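Phospho-2-dehydro-3-deoxyheptonate aldolase (Francisella tularensis, PDB 3TQK) probably catalyses the stereospecific condensation of phosphoenolpyruvate with D-erythrose 4-phosphate to DAHP, the first step towards chorismate, and binds manganese. Local coordinates at residues A[92-97]-A[319-324]; A[61-66]-A[102-107]; A[182-187]-A[236-241]; A[274-279]-A[323-328]. One frame throughout, in Å; residues are numbered along the deposited sequence.

How the interactions relate
All four contacts belong to one closed barrel of eight parallel strands and the helices around it. Interactions 1 and 2 alternate along the chain (61-66, 92-97, 102-107, 319-324); their centres are about 11 Å apart and they touch, Lys-94 N probably donating a hydrogen bond to Lys-102 O. Interaction 4 shares Lys-323 and Cys-324 with interaction 1, its centre about 15 Å off. Interaction 3 lies in sequence between the two segments of interaction 1 and before both segments of interaction 4, which it meets where Phe-239 packs on Val-279. The most separated centres, those of interactions 2 and 3, lie about 27 Å apart. Together the contacts join loops and helix beginnings of the barrel; only interaction 1 contains a manganese ligand.

Interaction 1 (A[92-97]-A[319-324]); sequences FEKPRT and SVTDKC. With MN (manganese (II) ion), chain B.
Lys-94 and Arg-96 lie against Thr-321 and Asp-322 in a partly buried contact of aliphatic packing and water bridges, made between loops beside the manganese site of the barrel. Lys-94 has the largest share of it, closely followed by Thr-321. Its CG is anti to the backbone N (chi1 176°), which sends the lysine chain across the gap, where it runs antiparallel alongside the Thr-321 side chain with Lys-94 CG 3.6 Å from Thr-321 CG2. Bends at chi2 and chi4 then curl the end back, and Lys-94 NZ donates to Pro-95 O at 2.6 Å, in the carbonyl plane. Lys-94 CE sits 3.4 Å from Asp-322 OD1, yet Lys-94 NZ is 4.0 Å from that oxygen, too far for a salt bridge. A water closes the gap instead, accepting from NZ and donating to Asp-322 OD2, the atom that binds manganese at 2.3 Å. Cys-58, His-266 and Glu-299 are further ligands of the metal.

The Arg-96 guanidinium has Lys-94 CG over one face, toward its rim, and its NH2 is 3.7 Å from Thr-321 CG2. A second water joins NH2 to Val-320 O. On the other loop Ser-319 OG accepts from Thr-321 N, an ST turn, and donates to Asp-322 O at 2.6 Å, bracing the backbone that carries the metal ligand. Arg-96 NE is tied to Trp-101 O, and Thr-321 OG1 to Ser-59 OG.

Segment 92-97, bonded through Thr-97 O to Arg-170 of the second subunit, follows strand 84-89 and plants Phe-92 on helix 116-132, whereas segment 319-324 runs from strand 318-319 toward helix 327-344.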
loop_
_atom_site.group_PDB
_atom_site.type_symbol
_atom_site.label_atom_id
_atom_site.label_comp_id
_atom_site.label_asym_id
_atom_site.label_seq_id
_atom_site.Cartn_x
_atom_site.Cartn_y
_atom_site.Cartn_z
ATOM N N PHE A 92 -0.074 -8.302 -14.822
ATOM C CA PHE A 92 1.012 -7.540 -15.445
ATOM C C PHE A 92 2.099 -7.108 -14.459
ATOM O O PHE A 92 2.911 -6.236 -14.769
ATOM C CB PHE A 92 0.440 -6.321 -16.166
ATOM C CG PHE A 92 -0.457 -6.664 -17.320
ATOM C CD1 PHE A 92 0.033 -7.370 -18.403
ATOM C CD2 PHE A 92 -1.795 -6.290 -17.314
ATOM C CE1 PHE A 92 -0.784 -7.689 -19.476
ATOM C CE2 PHE A 92 -2.612 -6.602 -18.387
ATOM C CZ PHE A 92 -2.107 -7.306 -19.465
ATOM N N GLU A 93 2.131 -7.738 -13.289
ATOM C CA GLU A 93 3.071 -7.354 -12.243
ATOM C C GLU A 93 3.392 -8.555 -11.342
ATOM O O GLU A 93 2.518 -9.356 -11.016
ATOM C CB GLU A 93 2.490 -6.181 -11.436
ATOM C CG GLU A 93 3.498 -5.357 -10.617
ATOM C CD GLU A 93 3.443 -5.630 -9.102
ATOM O OE1 GLU A 93 2.975 -6.719 -8.681
ATOM O OE2 GLU A 93 3.873 -4.746 -8.326
ATOM N N LYS A 94 4.657 -8.671 -10.962
ATOM C CA LYS A 94 5.107 -9.710 -10.047
ATOM C C LYS A 94 5.642 -9.064 -8.763
ATOM O O LYS A 94 6.567 -8.247 -8.815
ATOM C CB LYS A 94 6.203 -10.545 -10.710
ATOM C CG LYS A 94 6.839 -11.620 -9.815
ATOM C CD LYS A 94 5.824 -12.631 -9.298
ATOM C CE LYS A 94 6.507 -13.680 -8.432
ATOM N NZ LYS A 94 6.905 -13.114 -7.135
ATOM N N PRO A 95 5.045 -9.403 -7.609
ATOM C CA PRO A 95 5.615 -8.970 -6.324
ATOM C C PRO A 95 7.038 -9.482 -6.090
ATOM O O PRO A 95 7.336 -10.653 -6.387
ATOM C CB PRO A 95 4.669 -9.580 -5.277
ATOM C CG PRO A 95 3.597 -10.361 -6.060
ATOM C CD PRO A 95 3.669 -9.925 -7.471
ATOM N N ARG A 96 7.891 -8.608 -5.549
ATOM C CA ARG A 96 9.281 -8.939 -5.203
ATOM C C ARG A 96 9.603 -8.490 -3.775
ATOM O O ARG A 96 9.251 -7.374 -3.385
ATOM C CB ARG A 96 10.256 -8.245 -6.158
ATOM C CG ARG A 96 10.041 -8.545 -7.642
ATOM C CD ARG A 96 10.413 -9.991 -8.012
ATOM N NE ARG A 96 10.141 -10.273 -9.426
ATOM C CZ ARG A 96 10.333 -11.448 -10.027
ATOM N NH1 ARG A 96 10.803 -12.491 -9.349
ATOM N NH2 ARG A 96 10.052 -11.581 -11.320
ATOM N N THR A 97 10.278 -9.350 -3.014
ATOM C CA THR A 97 10.670 -9.053 -1.634
ATOM C C THR A 97 11.456 -7.737 -1.535
ATOM O O THR A 97 11.196 -6.924 -0.646
ATOM C CB THR A 97 11.521 -10.201 -1.046
ATOM O OG1 THR A 97 10.794 -11.427 -1.153
ATOM C CG2 THR A 97 11.870 -9.951 0.424
ATOM N N SER A 319 6.141 -20.234 -17.591
ATOM C CA SER A 319 6.188 -19.090 -16.690
ATOM C C SER A 319 7.615 -18.621 -16.442
ATOM O O SER A 319 8.531 -19.417 -16.261
ATOM C CB SER A 319 5.541 -19.401 -15.344
ATOM O OG SER A 319 5.574 -18.259 -14.502
ATOM N N VAL A 320 7.768 -17.304 -16.443
ATOM C CA VAL A 320 9.016 -16.637 -16.129
ATOM C C VAL A 320 9.025 -16.164 -14.664
ATOM O O VAL A 320 10.041 -15.668 -14.176
ATOM C CB VAL A 320 9.212 -15.455 -17.107
ATOM C CG1 VAL A 320 9.150 -14.110 -16.380
ATOM C CG2 VAL A 320 10.472 -15.646 -17.935
ATOM N N THR A 321 7.887 -16.322 -13.981
ATOM C CA THR A 321 7.751 -16.011 -12.556
ATOM C C THR A 321 7.369 -17.296 -11.788
ATOM O O THR A 321 8.145 -18.255 -11.783
ATOM C CB THR A 321 6.743 -14.835 -12.312
ATOM O OG1 THR A 321 5.489 -15.109 -12.954
ATOM C CG2 THR A 321 7.301 -13.531 -12.848
ATOM N N ASP A 322 6.190 -17.339 -11.160
ATOM C CA ASP A 322 5.826 -18.490 -10.319
ATOM C C ASP A 322 5.529 -19.734 -11.170
ATOM O O ASP A 322 5.188 -19.640 -12.352
ATOM C CB ASP A 322 4.622 -18.185 -9.405
ATOM C CG ASP A 322 4.921 -17.109 -8.330
ATOM O OD1 ASP A 322 6.081 -16.994 -7.860
ATOM O OD2 ASP A 322 3.969 -16.403 -7.937
ATOM N N LYS A 323 5.674 -20.896 -10.547
ATOM C CA LYS A 323 5.418 -22.165 -11.214
ATOM C C LYS A 323 3.924 -22.334 -11.486
ATOM O O LYS A 323 3.093 -22.109 -10.605
ATOM C CB LYS A 323 5.966 -23.327 -10.371
ATOM C CG LYS A 323 7.502 -23.358 -10.306
ATOM C CD LYS A 323 8.062 -24.337 -9.256
ATOM C CE LYS A 323 9.596 -24.376 -9.310
ATOM N NZ LYS A 323 10.222 -24.937 -8.081
ATOM N N CYS A 324 3.596 -22.700 -12.722
ATOM C CA CYS A 324 2.220 -22.922 -13.143
ATOM C C CYS A 324 2.024 -24.380 -13.547
ATOM O O CYS A 324 2.969 -25.042 -13.997
ATOM C CB CYS A 324 1.897 -22.035 -14.346
ATOM S SG CYS A 324 2.025 -20.246 -14.044
HETATM MN MN MN B . 1.954 -15.767 -8.917
HETATM O O HOH W 1 4.322 -14.092 -6.292
HETATM O O HOH W 2 11.256 -13.138 -13.424
#

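Interaction 2 (A[61-66]-A[102-107]); sequences HDPAAA and KGFIND
Phe-104 is the residue that reaches across to His-61 and Pro-63, and it loses more surface here than either of them. With CG anti to the backbone N (chi1 -175°), the ring extends from its loop toward the turn leading into helix 63-80. Its far end meets the proline, Phe-104 CZ lying 3.6 Å from Pro-63 CG, and the two side chains approach at a slant. The same ring is also approached by backbone rather than side chain: His-61 O is 4.0 Å from Phe-104 CD2, and the His-61 CB bond points away from the phenylalanine.

Pro-63 opens the helix, just after the N-cap Asp-62, whose OD1 takes a weak bond from Ala-65 N at 3.5 Å. Asp-62 O also accepts from Ala-66 N, so the turn that offers Pro-63 to the ring is held from within. In the partner loop Asp-107 N donates to Gly-103 O, closing one turn of chain around Phe-104. The phenylalanine also packs on Leu-122 of helix 116-132, joining the start of one barrel helix to another.

No hydrogen bond or salt bridge passes between the segments, which implies that shape and dispersion forces hold the ring against the proline and the histidine backbone.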
loop_
_atom_site.group_PDB
_atom_site.type_symbol
_atom_site.label_atom_id
_atom_site.label_comp_id
_atom_site.label_asym_id
_atom_site.label_seq_id
_atom_site.Cartn_x
_atom_site.Cartn_y
_atom_site.Cartn_z
ATOM N N HIS A 61 4.260 -12.299 -19.816
ATOM C CA HIS A 61 5.507 -11.789 -20.386
ATOM C C HIS A 61 5.552 -11.941 -21.908
ATOM O O HIS A 61 6.406 -11.346 -22.552
ATOM C CB HIS A 61 6.718 -12.464 -19.726
ATOM C CG HIS A 61 7.043 -13.818 -20.269
ATOM N ND1 HIS A 61 6.453 -14.972 -19.802
ATOM C CD2 HIS A 61 7.920 -14.205 -21.230
ATOM C CE1 HIS A 61 6.942 -16.010 -20.461
ATOM N NE2 HIS A 61 7.835 -15.572 -21.330
ATOM N N ASP A 62 4.620 -12.715 -22.468
ATOM C CA ASP A 62 4.592 -13.024 -23.899
ATOM C C ASP A 62 3.136 -12.974 -24.386
ATOM O O ASP A 62 2.397 -13.958 -24.248
ATOM C CB ASP A 62 5.208 -14.407 -24.134
ATOM C CG ASP A 62 5.304 -14.778 -25.604
ATOM O OD1 ASP A 62 4.923 -13.963 -26.474
ATOM O OD2 ASP A 62 5.773 -15.904 -25.883
ATOM N N PRO A 63 2.717 -11.820 -24.945
ATOM C CA PRO A 63 1.314 -11.630 -25.355
ATOM C C PRO A 63 0.846 -12.623 -26.425
ATOM O O PRO A 63 -0.314 -13.028 -26.398
ATOM C CB PRO A 63 1.292 -10.201 -25.911
ATOM C CG PRO A 63 2.528 -9.540 -25.345
ATOM C CD PRO A 63 3.537 -10.617 -25.194
ATOM N N ALA A 64 1.736 -13.006 -27.344
ATOM C CA ALA A 64 1.419 -14.031 -28.333
ATOM C C ALA A 64 1.152 -15.388 -27.680
ATOM O O ALA A 64 0.232 -16.107 -28.086
ATOM C CB ALA A 64 2.538 -14.158 -29.385
ATOM N N ALA A 65 1.959 -15.750 -26.687
ATOM C CA ALA A 65 1.721 -16.989 -25.941
ATOM C C ALA A 65 0.410 -16.883 -25.151
ATOM O O ALA A 65 -0.331 -17.849 -25.051
ATOM C CB ALA A 65 2.890 -17.301 -25.021
ATOM N N ALA A 66 0.120 -15.699 -24.622
ATOM C CA ALA A 66 -1.141 -15.449 -23.929
ATOM C C ALA A 66 -2.369 -15.661 -24.835
ATOM O O ALA A 66 -3.368 -16.244 -24.415
ATOM C CB ALA A 66 -1.148 -14.045 -23.338
ATOM N N LYS A 102 9.752 -6.361 -12.464
ATOM C CA LYS A 102 8.466 -5.984 -11.880
ATOM C C LYS A 102 7.296 -6.559 -12.674
ATOM O O LYS A 102 6.190 -6.669 -12.144
ATOM C CB LYS A 102 8.300 -4.454 -11.830
ATOM C CG LYS A 102 8.495 -3.788 -10.466
ATOM C CD LYS A 102 9.896 -3.167 -10.286
ATOM C CE LYS A 102 9.799 -1.805 -9.584
ATOM N NZ LYS A 102 11.041 -1.009 -9.607
ATOM N N GLY A 103 7.510 -6.867 -13.951
ATOM C CA GLY A 103 6.415 -7.309 -14.786
ATOM C C GLY A 103 6.356 -6.632 -16.135
ATOM O O GLY A 103 7.211 -5.823 -16.470
ATOM N N PHE A 104 5.318 -6.971 -16.892
ATOM C CA PHE A 104 5.223 -6.624 -18.305
ATOM C C PHE A 104 4.957 -5.134 -18.531
ATOM O O PHE A 104 5.468 -4.549 -19.476
ATOM C CB PHE A 104 4.133 -7.469 -18.982
ATOM C CG PHE A 104 4.045 -7.275 -20.475
ATOM C CD1 PHE A 104 3.015 -6.526 -21.030
ATOM C CD2 PHE A 104 4.991 -7.829 -21.317
ATOM C CE1 PHE A 104 2.921 -6.343 -22.403
ATOM C CE2 PHE A 104 4.916 -7.639 -22.698
ATOM C CZ PHE A 104 3.872 -6.891 -23.239
ATOM N N ILE A 105 4.160 -4.520 -17.676
ATOM C CA ILE A 105 3.944 -3.077 -17.788
ATOM C C ILE A 105 5.237 -2.298 -17.519
ATOM O O ILE A 105 5.575 -1.383 -18.258
ATOM C CB ILE A 105 2.780 -2.601 -16.875
ATOM C CG1 ILE A 105 1.445 -3.048 -17.483
ATOM C CG2 ILE A 105 2.792 -1.101 -16.703
ATOM C CD1 ILE A 105 0.221 -2.808 -16.570
ATOM N N ASN A 106 5.961 -2.675 -16.473
ATOM C CA ASN A 106 7.161 -1.938 -16.072
ATOM C C ASN A 106 8.300 -2.105 -17.069
ATOM O O ASN A 106 9.072 -1.177 -17.292
ATOM C CB ASN A 106 7.623 -2.378 -14.675
ATOM C CG ASN A 106 8.716 -1.474 -14.095
ATOM O OD1 ASN A 106 8.446 -0.340 -13.716
ATOM N ND2 ASN A 106 9.941 -1.983 -14.010
ATOM N N ASP A 107 8.400 -3.287 -17.670
ATOM C CA ASP A 107 9.534 -3.600 -18.521
ATOM C C ASP A 107 9.160 -4.714 -19.505
ATOM O O ASP A 107 9.623 -5.850 -19.355
ATOM C CB ASP A 107 10.707 -3.992 -17.626
ATOM C CG ASP A 107 11.987 -4.231 -18.384
ATOM O OD1 ASP A 107 12.236 -3.603 -19.439
ATOM O OD2 ASP A 107 12.771 -5.048 -17.884
#

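Interaction 3 (A[182-187]-A[236-241]); sequences FKNATN and GPNFSK
Asn-184 and Asn-238 both place CG between the backbone N and the carbonyl carbon (chi1 69° and 56°), and these two turns swing their amides toward each other from opposite directions. The backbones stay well apart, the CA atoms of Asn-184 and Asn-238 being 9.6 Å from one another, so the side chains alone span the distance. Their amide planes stand nearly perpendicular, 87° apart. As modelled, Asn-184 ND2 is 2.9 Å from Asn-238 ND2; the Asn-184 amide is probably turned over, and with it turned back this approach may be a hydrogen bond.

The Asn-238 amide has firmer support. Its OD1 accepts from Gly-232 N and, weakly, from Asn-268 ND2, which probably fixes its rotation, chiefly through Gly-232, and directs its nitrogen toward Asn-184. Both asparagines are buried and pack on Leu-230, the last residue of strand 226-230, and the backbone of Asn-184 bonds with that of Ile-229, continuing the pairing of the two strands. Two residues beyond Asn-184, Thr-186 OG1 bonds to Glu-165 of the second subunit. On the partner loop Ser-240 occupies the N-cap position of helix 241-253, its OG bonded to His-243 ND1.

The contact thus links two loops that leave adjacent parallel strands, 179-183 and 226-230, on the side of the barrel where the metal lies. The Asn-184 side chain is about 14 Å from the manganese. Such loops at the C-terminal ends of the strands are where a TIM barrel, the fold of this family, builds its active site.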
loop_
_atom_site.group_PDB
_atom_site.type_symbol
_atom_site.label_atom_id
_atom_site.label_comp_id
_atom_site.label_asym_id
_atom_site.label_seq_id
_atom_site.Cartn_x
_atom_site.Cartn_y
_atom_site.Cartn_z
ATOM N N PHE A 182 -10.030 -9.175 -2.356
ATOM C CA PHE A 182 -8.928 -8.681 -1.535
ATOM C C PHE A 182 -8.231 -9.858 -0.878
ATOM O O PHE A 182 -8.841 -10.606 -0.104
ATOM C CB PHE A 182 -9.447 -7.777 -0.414
ATOM C CG PHE A 182 -10.055 -6.482 -0.885
ATOM C CD1 PHE A 182 -11.319 -6.453 -1.442
ATOM C CD2 PHE A 182 -9.375 -5.285 -0.733
ATOM C CE1 PHE A 182 -11.894 -5.246 -1.861
ATOM C CE2 PHE A 182 -9.959 -4.071 -1.145
ATOM C CZ PHE A 182 -11.210 -4.061 -1.702
ATOM N N LYS A 183 -6.943 -10.003 -1.151
ATOM C CA LYS A 183 -6.167 -11.103 -0.599
ATOM C C LYS A 183 -5.898 -10.897 0.889
ATOM O O LYS A 183 -5.747 -9.766 1.343
ATOM C CB LYS A 183 -4.862 -11.260 -1.383
ATOM C CG LYS A 183 -5.098 -11.777 -2.804
ATOM C CD LYS A 183 -3.870 -12.414 -3.429
ATOM C CE LYS A 183 -4.240 -13.681 -4.203
ATOM N NZ LYS A 183 -3.036 -14.417 -4.693
ATOM N N ASN A 184 -5.863 -11.977 1.661
ATOM C CA ASN A 184 -5.460 -11.854 3.052
ATOM C C ASN A 184 -3.996 -11.447 3.101
ATOM O O ASN A 184 -3.310 -11.466 2.080
ATOM C CB ASN A 184 -5.761 -13.114 3.859
ATOM C CG ASN A 184 -4.899 -14.296 3.481
ATOM O OD1 ASN A 184 -3.708 -14.337 3.794
ATOM N ND2 ASN A 184 -5.512 -15.295 2.866
ATOM N N ALA A 185 -3.542 -11.020 4.268
ATOM C CA ALA A 185 -2.196 -10.475 4.417
ATOM C C ALA A 185 -1.105 -11.538 4.242
ATOM O O ALA A 185 -1.355 -12.734 4.421
ATOM C CB ALA A 185 -2.061 -9.785 5.781
ATOM N N THR A 186 0.115 -11.093 3.928
ATOM C CA THR A 186 1.226 -12.027 3.707
ATOM C C THR A 186 1.498 -12.895 4.942
ATOM O O THR A 186 1.950 -14.028 4.812
ATOM C CB THR A 186 2.516 -11.306 3.251
ATOM O OG1 THR A 186 2.969 -10.410 4.271
ATOM C CG2 THR A 186 2.283 -10.529 1.952
ATOM N N ASN A 187 1.199 -12.367 6.131
ATOM C CA ASN A 187 1.327 -13.121 7.394
ATOM C C ASN A 187 0.205 -14.140 7.644
ATOM O O ASN A 187 0.310 -14.975 8.543
ATOM C CB ASN A 187 1.388 -12.156 8.588
ATOM C CG ASN A 187 0.159 -11.277 8.683
ATOM O OD1 ASN A 187 -0.960 -11.766 8.703
ATOM N ND2 ASN A 187 0.360 -9.972 8.668
ATOM N N GLY A 236 0.422 -20.278 7.612
ATOM C CA GLY A 236 0.192 -21.548 6.930
ATOM C C GLY A 236 -1.028 -21.477 6.021
ATOM O O GLY A 236 -1.751 -20.485 6.024
ATOM N N PRO A 237 -1.271 -22.543 5.245
ATOM C CA PRO A 237 -2.393 -22.551 4.302
ATOM C C PRO A 237 -3.759 -22.352 4.981
ATOM O O PRO A 237 -3.990 -22.878 6.068
ATOM C CB PRO A 237 -2.300 -23.944 3.647
ATOM C CG PRO A 237 -0.888 -24.410 3.909
ATOM C CD PRO A 237 -0.517 -23.815 5.234
ATOM N N ASN A 238 -4.634 -21.578 4.343
ATOM C CA ASN A 238 -5.960 -21.288 4.887
ATOM C C ASN A 238 -7.102 -21.660 3.936
ATOM O O ASN A 238 -8.077 -20.926 3.810
ATOM C CB ASN A 238 -6.060 -19.811 5.333
ATOM C CG ASN A 238 -5.732 -18.809 4.218
ATOM O OD1 ASN A 238 -5.709 -19.146 3.029
ATOM N ND2 ASN A 238 -5.486 -17.561 4.611
ATOM N N PHE A 239 -6.971 -22.815 3.288
ATOM C CA PHE A 239 -7.974 -23.310 2.344
ATOM C C PHE A 239 -8.988 -24.246 2.997
ATOM O O PHE A 239 -10.038 -24.497 2.414
ATOM C CB PHE A 239 -7.308 -24.015 1.150
ATOM C CG PHE A 239 -6.508 -25.240 1.520
ATOM C CD1 PHE A 239 -5.128 -25.176 1.628
ATOM C CD2 PHE A 239 -7.136 -26.453 1.751
ATOM C CE1 PHE A 239 -4.386 -26.297 1.969
ATOM C CE2 PHE A 239 -6.405 -27.578 2.101
ATOM C CZ PHE A 239 -5.025 -27.498 2.209
ATOM N N SER A 240 -8.680 -24.757 4.193
ATOM C CA SER A 240 -9.536 -25.742 4.863
ATOM C C SER A 240 -10.889 -25.192 5.296
ATOM O O SER A 240 -11.078 -23.990 5.415
ATOM C CB SER A 240 -8.839 -26.324 6.101
ATOM O OG SER A 240 -8.876 -25.413 7.189
ATOM N N LYS A 241 -11.814 -26.111 5.553
ATOM C CA LYS A 241 -13.154 -25.798 6.062
ATOM C C LYS A 241 -13.101 -24.904 7.304
ATOM O O LYS A 241 -13.811 -23.901 7.371
ATOM C CB LYS A 241 -13.901 -27.107 6.365
ATOM C CG LYS A 241 -15.317 -26.965 6.933
ATOM C CD LYS A 241 -16.309 -26.401 5.934
ATOM C CE LYS A 241 -17.749 -26.736 6.351
ATOM N NZ LYS A 241 -18.777 -26.227 5.390
#

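Interaction 4 (A[274-279]-A[323-328]); sequences SKQISV and KCVDFE
Gln-276 and Val-325 form the close part of this contact, at the starts of two outer helices of the TIM barrel, 276-289 and 327-344. The glutamine CG is anti to the carbonyl carbon (chi1 -74°), and the extended chain beyond it carries the amide to the valine. Gln-276 NE2 rests 3.6 Å from Val-325 CG1, while Lys-323 O, at 4.2 Å from NE2, is only a loose neighbour. Behind them Val-325 packs on Ile-298 of strand 293-299, and its backbone bonds with Glu-299 and Asn-301; Gln-276 also touches Met-333 of helix 327-344.

The outer side is far looser. Lys-323 only grazes the contact at its rim, its long chain running off from it, and Ser-274 is exposed with its CB pointing away. Nothing polar crosses between the segments as a hydrogen bond. Local bonds hold the chain on each side instead: Asp-326 OD1 caps Glu-329 N, and Lys-275 O receives both Ser-278 N and Val-279 N.

The buried glutamine amide does find a partner further in, where Gln-276 OE1 accepts from the backbone N of Glu-299, a manganese ligand.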
loop_
_atom_site.group_PDB
_atom_site.type_symbol
_atom_site.label_atom_id
_atom_site.label_comp_id
_atom_site.label_asym_id
_atom_site.label_seq_id
_atom_site.Cartn_x
_atom_site.Cartn_y
_atom_site.Cartn_z
ATOM N N SER A 274 2.563 -28.422 -8.259
ATOM C CA SER A 274 2.004 -29.783 -8.235
ATOM C C SER A 274 1.145 -30.059 -6.991
ATOM O O SER A 274 0.675 -31.187 -6.804
ATOM C CB SER A 274 3.136 -30.805 -8.289
ATOM O OG SER A 274 3.977 -30.670 -7.153
ATOM N N LYS A 275 0.979 -29.044 -6.136
ATOM C CA LYS A 275 0.102 -29.128 -4.971
ATOM C C LYS A 275 -1.241 -28.452 -5.226
ATOM O O LYS A 275 -2.176 -28.654 -4.453
ATOM C CB LYS A 275 0.757 -28.486 -3.736
ATOM C CG LYS A 275 1.938 -29.250 -3.160
ATOM C CD LYS A 275 1.504 -30.453 -2.305
ATOM C CE LYS A 275 1.488 -30.138 -0.795
ATOM N NZ LYS A 275 1.588 -31.389 0.040
ATOM N N GLN A 276 -1.340 -27.645 -6.286
ATOM C CA GLN A 276 -2.581 -26.890 -6.574
ATOM C C GLN A 276 -3.773 -27.830 -6.654
ATOM O O GLN A 276 -4.828 -27.564 -6.067
ATOM C CB GLN A 276 -2.470 -26.091 -7.881
ATOM C CG GLN A 276 -1.588 -24.841 -7.786
ATOM C CD GLN A 276 -1.665 -23.961 -9.033
ATOM O OE1 GLN A 276 -2.668 -23.292 -9.270
ATOM N NE2 GLN A 276 -0.594 -23.959 -9.830
ATOM N N ILE A 277 -3.575 -28.943 -7.360
ATOM C CA ILE A 277 -4.621 -29.934 -7.575
ATOM C C ILE A 277 -5.067 -30.614 -6.284
ATOM O O ILE A 277 -6.202 -31.073 -6.196
ATOM C CB ILE A 277 -4.193 -31.008 -8.632
ATOM C CG1 ILE A 277 -5.426 -31.680 -9.250
ATOM C CG2 ILE A 277 -3.239 -32.052 -8.026
ATOM C CD1 ILE A 277 -5.116 -32.562 -10.463
ATOM N N SER A 278 -4.199 -30.691 -5.283
ATOM C CA SER A 278 -4.583 -31.349 -4.035
ATOM C C SER A 278 -5.290 -30.357 -3.114
ATOM O O SER A 278 -6.215 -30.735 -2.397
ATOM C CB SER A 278 -3.383 -32.026 -3.356
ATOM O OG SER A 278 -2.579 -31.094 -2.663
ATOM N N VAL A 279 -4.874 -29.090 -3.145
ATOM C CA VAL A 279 -5.637 -28.018 -2.506
ATOM C C VAL A 279 -7.037 -27.935 -3.129
ATOM O O VAL A 279 -8.025 -27.818 -2.412
ATOM C CB VAL A 279 -4.925 -26.649 -2.610
ATOM C CG1 VAL A 279 -5.862 -25.496 -2.187
ATOM C CG2 VAL A 279 -3.643 -26.650 -1.768
ATOM N N LYS A 323 5.674 -20.896 -10.547
ATOM C CA LYS A 323 5.418 -22.165 -11.214
ATOM C C LYS A 323 3.924 -22.334 -11.486
ATOM O O LYS A 323 3.093 -22.109 -10.605
ATOM C CB LYS A 323 5.966 -23.327 -10.371
ATOM C CG LYS A 323 7.502 -23.358 -10.306
ATOM C CD LYS A 323 8.062 -24.337 -9.256
ATOM C CE LYS A 323 9.596 -24.376 -9.310
ATOM N NZ LYS A 323 10.222 -24.937 -8.081
ATOM N N CYS A 324 3.596 -22.700 -12.722
ATOM C CA CYS A 324 2.220 -22.922 -13.143
ATOM C C CYS A 324 2.024 -24.380 -13.547
ATOM O O CYS A 324 2.969 -25.042 -13.997
ATOM C CB CYS A 324 1.897 -22.035 -14.346
ATOM S SG CYS A 324 2.025 -20.246 -14.044
ATOM N N VAL A 325 0.796 -24.876 -13.397
ATOM C CA VAL A 325 0.422 -26.172 -13.973
ATOM C C VAL A 325 0.240 -26.029 -15.490
ATOM O O VAL A 325 -0.032 -24.939 -15.986
ATOM C CB VAL A 325 -0.854 -26.767 -13.324
ATOM C CG1 VAL A 325 -0.658 -26.929 -11.828
ATOM C CG2 VAL A 325 -2.090 -25.904 -13.611
ATOM N N ASP A 326 0.424 -27.118 -16.233
ATOM C CA ASP A 326 0.165 -27.081 -17.679
ATOM C C ASP A 326 -1.354 -27.127 -17.955
ATOM O O ASP A 326 -2.153 -27.281 -17.027
ATOM C CB ASP A 326 0.967 -28.158 -18.450
ATOM C CG ASP A 326 0.649 -29.589 -18.021
ATOM O OD1 ASP A 326 -0.543 -29.929 -17.862
ATOM O OD2 ASP A 326 1.605 -30.385 -17.880
ATOM N N PHE A 327 -1.740 -26.959 -19.218
ATOM C CA PHE A 327 -3.155 -26.888 -19.596
ATOM C C PHE A 327 -3.890 -28.216 -19.416
ATOM O O PHE A 327 -5.042 -28.244 -18.983
ATOM C CB PHE A 327 -3.315 -26.419 -21.042
ATOM C CG PHE A 327 -4.712 -25.976 -21.372
ATOM C CD1 PHE A 327 -5.156 -24.719 -20.994
ATOM C CD2 PHE A 327 -5.587 -26.821 -22.037
ATOM C CE1 PHE A 327 -6.442 -24.304 -21.286
ATOM C CE2 PHE A 327 -6.879 -26.412 -22.332
ATOM C CZ PHE A 327 -7.302 -25.155 -21.953
ATOM N N GLU A 328 -3.221 -29.309 -19.765
ATOM C CA GLU A 328 -3.770 -30.646 -19.574
ATOM C C GLU A 328 -4.249 -30.798 -18.137
ATOM O O GLU A 328 -5.385 -31.206 -17.908
ATOM C CB GLU A 328 -2.706 -31.691 -19.915
ATOM C CG GLU A 328 -3.126 -33.150 -19.778
ATOM C CD GLU A 328 -2.022 -34.096 -20.225
ATOM O OE1 GLU A 328 -0.905 -33.604 -20.505
ATOM O OE2 GLU A 328 -2.259 -35.321 -20.298
#